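Local coordinates for CBS domain-containing protein (Agrobacterium tumefaciens, PDB 3FHM) that is of uncharacterized function but binds AMP and NADH through a pair of CBS domains, probably as a nucleotide-sensing module, at residues V26-V37 against A136-A147. Residues are numbered along the deposited sequence; the frame is centred on the assembly and turned at random.
With NAI (1,4-dihydronicotinamide adenine dinucleotide), chain F.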
loop_
_atom_site.group_PDB
_atom_site.type_symbol
_atom_site.label_atom_id
_atom_site.label_comp_id
_atom_site.label_asym_id
_atom_site.label_seq_id
_atom_site.Cartn_x
_atom_site.Cartn_y
_atom_site.Cartn_z
ATOM N N VAL A 26 -14.966 7.513 -11.857
ATOM C CA VAL A 26 -15.168 6.735 -10.629
ATOM C C VAL A 26 -16.403 5.792 -10.714
ATOM O O VAL A 26 -16.305 4.599 -10.405
ATOM C CB VAL A 26 -15.163 7.630 -9.344
ATOM C CG1 VAL A 26 -15.777 6.937 -8.157
ATOM C CG2 VAL A 26 -13.788 8.015 -8.973
ATOM N N LYS A 27 -17.531 6.310 -11.178
ATOM C CA LYS A 27 -18.733 5.504 -11.423
ATOM C C LYS A 27 -18.457 4.164 -12.171
ATOM O O LYS A 27 -19.032 3.116 -11.832
ATOM C CB LYS A 27 -19.719 6.373 -12.193
ATOM C CG LYS A 27 -21.153 5.916 -12.170
ATOM C CD LYS A 27 -21.616 5.388 -13.525
ATOM C CE LYS A 27 -23.116 5.163 -13.528
ATOM N NZ LYS A 27 -23.525 4.429 -14.764
ATOM N N ASP A 28 -17.553 4.215 -13.153
ATOM C CA ASP A 28 -17.195 3.080 -13.991
ATOM C C ASP A 28 -16.428 1.997 -13.245
ATOM O O ASP A 28 -16.644 0.791 -13.446
ATOM C CB ASP A 28 -16.321 3.581 -15.163
ATOM C CG ASP A 28 -17.067 4.570 -16.116
ATOM O OD1 ASP A 28 -16.410 5.541 -16.580
ATOM O OD2 ASP A 28 -18.280 4.377 -16.412
ATOM N N LEU A 29 -15.504 2.442 -12.399
ATOM C CA LEU A 29 -14.667 1.545 -11.614
ATOM C C LEU A 29 -15.528 0.809 -10.581
ATOM O O LEU A 29 -15.355 -0.432 -10.359
ATOM C CB LEU A 29 -13.515 2.315 -10.943
ATOM C CG LEU A 29 -12.517 3.201 -11.736
ATOM C CD1 LEU A 29 -11.081 3.002 -11.248
ATOM C CD2 LEU A 29 -12.536 2.959 -13.238
ATOM N N LEU A 30 -16.472 1.562 -9.991
ATOM C CA LEU A 30 -17.384 1.001 -9.023
ATOM C C LEU A 30 -18.246 -0.119 -9.589
ATOM O O LEU A 30 -18.450 -1.143 -8.913
ATOM C CB LEU A 30 -18.230 2.100 -8.421
ATOM C CG LEU A 30 -17.361 3.009 -7.567
ATOM C CD1 LEU A 30 -18.153 4.195 -7.011
ATOM C CD2 LEU A 30 -16.678 2.205 -6.471
ATOM N N ASP A 31 -18.707 0.068 -10.831
ATOM C CA ASP A 31 -19.491 -0.920 -11.555
ATOM C C ASP A 31 -18.787 -2.243 -11.789
ATOM O O ASP A 31 -19.422 -3.305 -11.852
ATOM C CB ASP A 31 -19.936 -0.334 -12.881
ATOM C CG ASP A 31 -21.025 0.718 -12.716
ATOM O OD1 ASP A 31 -21.770 0.973 -13.694
ATOM O OD2 ASP A 31 -21.131 1.302 -11.596
ATOM N N ARG A 32 -17.466 -2.161 -11.899
ATOM C CA ARG A 32 -16.618 -3.330 -12.167
ATOM C C ARG A 32 -16.309 -4.054 -10.873
ATOM O O ARG A 32 -16.503 -5.262 -10.809
ATOM C CB ARG A 32 -15.302 -2.872 -12.819
ATOM C CG ARG A 32 -14.810 -3.633 -14.007
ATOM C CD ARG A 32 -14.492 -2.638 -15.150
ATOM N NE ARG A 32 -13.161 -2.005 -15.051
ATOM C CZ ARG A 32 -12.188 -2.097 -15.973
ATOM N NH1 ARG A 32 -12.370 -2.799 -17.101
ATOM N NH2 ARG A 32 -11.024 -1.482 -15.775
ATOM N N LYS A 33 -15.834 -3.313 -9.850
ATOM C CA LYS A 33 -15.288 -3.916 -8.620
ATOM C C LYS A 33 -16.288 -4.065 -7.447
ATOM O O LYS A 33 -16.254 -5.081 -6.757
ATOM C CB LYS A 33 -13.995 -3.232 -8.177
ATOM C CG LYS A 33 -14.192 -2.003 -7.326
ATOM C CD LYS A 33 -13.034 -1.821 -6.389
ATOM C CE LYS A 33 -13.303 -0.728 -5.359
ATOM N NZ LYS A 33 -13.841 -1.201 -4.014
ATOM N N GLY A 34 -17.163 -3.077 -7.229
ATOM C CA GLY A 34 -18.193 -3.180 -6.190
ATOM C C GLY A 34 -18.360 -1.923 -5.406
ATOM O O GLY A 34 -17.434 -1.121 -5.314
ATOM N N ARG A 35 -19.539 -1.761 -4.822
ATOM C CA ARG A 35 -19.829 -0.537 -4.039
ATOM C C ARG A 35 -19.641 -0.640 -2.521
ATOM O O ARG A 35 -19.759 0.354 -1.811
ATOM C CB ARG A 35 -21.175 0.106 -4.438
ATOM C CG ARG A 35 -20.945 1.491 -5.076
ATOM C CD ARG A 35 -22.124 2.027 -5.876
ATOM N NE ARG A 35 -22.220 1.237 -7.093
ATOM C CZ ARG A 35 -21.977 1.695 -8.316
ATOM N NH1 ARG A 35 -21.661 2.960 -8.528
ATOM N NH2 ARG A 35 -22.058 0.874 -9.345
ATOM N N ASP A 36 -19.312 -1.830 -2.037
ATOM C CA ASP A 36 -19.200 -2.050 -0.602
ATOM C C ASP A 36 -17.991 -1.433 0.072
ATOM O O ASP A 36 -16.957 -1.270 -0.565
ATOM C CB ASP A 36 -19.333 -3.514 -0.253
ATOM C CG ASP A 36 -20.751 -3.832 0.291
ATOM O OD1 ASP A 36 -21.517 -4.545 -0.424
ATOM O OD2 ASP A 36 -21.121 -3.331 1.409
ATOM N N VAL A 37 -18.135 -1.012 1.329
ATOM C CA VAL A 37 -16.957 -0.582 2.108
ATOM C C VAL A 37 -16.795 -1.327 3.429
ATOM O O VAL A 37 -17.745 -1.375 4.221
ATOM C CB VAL A 37 -16.942 0.917 2.460
ATOM C CG1 VAL A 37 -15.514 1.351 2.739
ATOM C CG2 VAL A 37 -17.542 1.763 1.348
ATOM N N ALA A 136 -20.203 5.963 -0.320
ATOM C CA ALA A 136 -20.760 5.166 -1.438
ATOM C C ALA A 136 -19.736 4.264 -2.118
ATOM O O ALA A 136 -20.034 3.611 -3.104
ATOM C CB ALA A 136 -21.460 6.083 -2.506
ATOM N N GLY A 137 -18.518 4.236 -1.622
ATOM C CA GLY A 137 -17.594 3.229 -2.094
ATOM C C GLY A 137 -16.193 3.660 -1.808
ATOM O O GLY A 137 -15.996 4.666 -1.165
ATOM N N ILE A 138 -15.213 2.909 -2.297
ATOM C CA ILE A 138 -13.814 3.247 -2.064
ATOM C C ILE A 138 -13.011 2.860 -3.264
ATOM O O ILE A 138 -13.215 1.751 -3.807
ATOM C CB ILE A 138 -13.257 2.604 -0.724
ATOM C CG1 ILE A 138 -11.957 3.296 -0.257
ATOM C CG2 ILE A 138 -13.269 1.029 -0.754
ATOM C CD1 ILE A 138 -11.553 3.014 1.189
ATOM N N ILE A 139 -12.136 3.780 -3.692
ATOM C CA ILE A 139 -11.193 3.565 -4.820
ATOM C C ILE A 139 -9.742 3.502 -4.298
ATOM O O ILE A 139 -9.309 4.387 -3.494
ATOM C CB ILE A 139 -11.255 4.716 -5.904
ATOM C CG1 ILE A 139 -12.608 4.785 -6.684
ATOM C CG2 ILE A 139 -9.986 4.677 -6.817
ATOM C CD1 ILE A 139 -13.150 3.435 -7.501
ATOM N N SER A 140 -9.001 2.488 -4.753
ATOM C CA SER A 140 -7.611 2.343 -4.391
ATOM C C SER A 140 -6.657 2.466 -5.609
ATOM O O SER A 140 -7.050 2.188 -6.781
ATOM C CB SER A 140 -7.439 0.974 -3.849
ATOM O OG SER A 140 -6.884 0.242 -4.900
ATOM N N ILE A 141 -5.401 2.871 -5.325
ATOM C CA ILE A 141 -4.369 2.953 -6.378
ATOM C C ILE A 141 -4.318 1.704 -7.327
ATOM O O ILE A 141 -3.999 1.845 -8.474
ATOM C CB ILE A 141 -2.983 3.258 -5.774
ATOM C CG1 ILE A 141 -2.040 3.824 -6.857
ATOM C CG2 ILE A 141 -2.343 2.009 -5.112
ATOM C CD1 ILE A 141 -0.701 4.348 -6.293
ATOM N N GLY A 142 -4.640 0.519 -6.847
ATOM C CA GLY A 142 -4.532 -0.704 -7.645
ATOM C C GLY A 142 -5.716 -0.800 -8.593
ATOM O O GLY A 142 -5.594 -1.342 -9.684
ATOM N N ASP A 143 -6.872 -0.246 -8.199
ATOM C CA ASP A 143 -8.049 -0.073 -9.088
ATOM C C ASP A 143 -7.707 0.857 -10.308
ATOM O O ASP A 143 -7.835 0.464 -11.491
ATOM C CB ASP A 143 -9.239 0.483 -8.268
ATOM C CG ASP A 143 -9.697 -0.471 -7.087
ATOM O OD1 ASP A 143 -9.845 -1.723 -7.213
ATOM O OD2 ASP A 143 -9.966 0.056 -5.989
ATOM N N VAL A 144 -7.270 2.071 -9.975
ATOM C CA VAL A 144 -6.785 3.056 -10.899
ATOM C C VAL A 144 -5.823 2.397 -11.903
ATOM O O VAL A 144 -6.026 2.522 -13.122
ATOM C CB VAL A 144 -6.065 4.220 -10.095
ATOM C CG1 VAL A 144 -5.152 5.024 -10.987
ATOM C CG2 VAL A 144 -7.081 5.118 -9.380
ATOM N N VAL A 145 -4.796 1.694 -11.401
ATOM C CA VAL A 145 -3.798 1.088 -12.285
ATOM C C VAL A 145 -4.385 -0.002 -13.227
ATOM O O VAL A 145 -4.187 0.042 -14.438
ATOM C CB VAL A 145 -2.582 0.506 -11.527
ATOM C CG1 VAL A 145 -1.707 -0.376 -12.538
ATOM C CG2 VAL A 145 -1.743 1.609 -10.812
ATOM N N LYS A 146 -5.098 -0.978 -12.665
ATOM C CA LYS A 146 -5.773 -1.974 -13.465
ATOM C C LYS A 146 -6.641 -1.341 -14.574
ATOM O O LYS A 146 -6.620 -1.820 -15.717
ATOM C CB LYS A 146 -6.593 -2.869 -12.580
ATOM C CG LYS A 146 -7.633 -3.678 -13.322
ATOM C CD LYS A 146 -8.053 -4.913 -12.491
ATOM C CE LYS A 146 -8.627 -6.082 -13.326
ATOM N NZ LYS A 146 -8.950 -7.290 -12.490
ATOM N N ALA A 147 -7.360 -0.264 -14.243
ATOM C CA ALA A 147 -8.183 0.450 -15.213
ATOM C C ALA A 147 -7.380 0.990 -16.425
ATOM O O ALA A 147 -7.857 1.010 -17.579
ATOM C CB ALA A 147 -8.935 1.573 -14.552
HETATM P PA NAI F . -5.690 -2.802 -1.230
HETATM O O1A NAI F . -5.013 -4.112 -1.141
HETATM O O2A NAI F . -5.971 -1.907 -0.035
HETATM O O5B NAI F . -7.123 -3.002 -1.872
HETATM C C5B NAI F . -7.465 -4.209 -2.600
HETATM C C4B NAI F . -8.877 -4.079 -3.101
HETATM O O4B NAI F . -9.789 -3.921 -2.021
HETATM C C3B NAI F . -8.948 -2.804 -3.876
HETATM O O3B NAI F . -9.764 -3.156 -5.011
HETATM C C2B NAI F . -9.693 -1.840 -3.020
HETATM O O2B NAI F . -10.687 -1.333 -3.846
HETATM C C1B NAI F . -10.473 -2.701 -2.093
HETATM N N9A NAI F . -10.623 -2.096 -0.753
HETATM C C8A NAI F . -9.665 -1.484 -0.034
HETATM N N7A NAI F . -10.188 -1.040 1.134
HETATM C C5A NAI F . -11.471 -1.388 1.179
HETATM C C6A NAI F . -12.572 -1.246 2.141
HETATM N N6A NAI F . -12.358 -0.616 3.321
HETATM N N1A NAI F . -13.792 -1.747 1.827
HETATM C C2A NAI F . -13.988 -2.366 0.654
HETATM N N3A NAI F . -13.002 -2.542 -0.236
HETATM C C4A NAI F . -11.752 -2.078 -0.048
HETATM O O3 NAI F . -5.138 -1.756 -2.317
HETATM P PN NAI F . -3.951 -1.797 -3.436
HETATM O O1N NAI F . -2.619 -1.185 -3.111
HETATM O O2N NAI F . -4.703 -1.112 -4.521
HETATM O O5D NAI F . -3.713 -3.360 -3.746
HETATM C C5D NAI F . -2.686 -4.216 -3.225
HETATM C C4D NAI F . -2.160 -5.027 -4.402
HETATM O O4D NAI F . -3.263 -5.697 -5.052
HETATM C C3D NAI F . -1.513 -4.082 -5.462
HETATM O O3D NAI F . -0.293 -4.623 -5.987
HETATM C C2D NAI F . -2.483 -3.996 -6.635
HETATM O O2D NAI F . -1.831 -3.776 -7.905
HETATM C C1D NAI F . -3.242 -5.329 -6.458
HETATM N N1N NAI F . -4.599 -5.176 -6.877
HETATM C C2N NAI F . -5.039 -6.061 -7.794
HETATM C C3N NAI F . -6.359 -5.977 -8.286
HETATM C C7N NAI F . -6.810 -7.028 -9.283
HETATM O O7N NAI F . -7.977 -7.027 -9.714
HETATM N N7N NAI F . -5.921 -7.973 -9.620
HETATM C C4N NAI F . -7.224 -4.962 -7.816
HETATM C C5N NAI F . -6.726 -4.031 -6.874
HETATM C C6N NAI F . -5.382 -4.154 -6.393
#
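Ile139 reaches with CD1 over the flank of helix 26-33, meeting Leu29 CB at 3.6 Å and Leu30 CD2 at 3.9 Å, while its CG1 touches both methyls of Val26. The contact belongs to a tandem CBS-domain (Bateman) module: helix 26-33 packs on strand 134-140 and helix 141-147, crossing the latter at 96°. Leu29 bridges both elements: its CB meets the strand through Ile139, while CG, anti to the carbonyl carbon (chi1 -55°), carries both methyls to helix 141-147, CD1 to the backbone at Asp143 and Val144 and CD2 to Ala147 CB. Leu115 of helix 112-122 and Val129 also pack against Val26 and Ile139.

Beyond the apolar layer, the contact becomes one wall of the NADH pocket. Lys33 and Asp143 cross at about a right angle, and the lysine NZ stays 4.5 Å from Asp143 OD2, too far for a salt bridge though probably still favourable electrostatically. The carboxylate grips the adenosine ribose with both oxygens: OD1 accepts from NAI O3B at 2.6 Å and OD2 from O2B at 2.7 Å. Ser140 N also donates to OD2, on its anti side and 19° out of the carboxylate plane, which helps fix the rotation of the group; with the weak return bond from Asp143 N to Ser140 OG, this makes a capping box at the start of helix 141-147. Ile138 CG2 lies over one face of the adenine, 3.5 Å from NAI C4A, and Val37 CG1 comes from the same side near N1A and N6A. The same Ser140 OG that accepts from Asp143 N donates to the phosphate oxygen O2N of NAI at 2.6 Å.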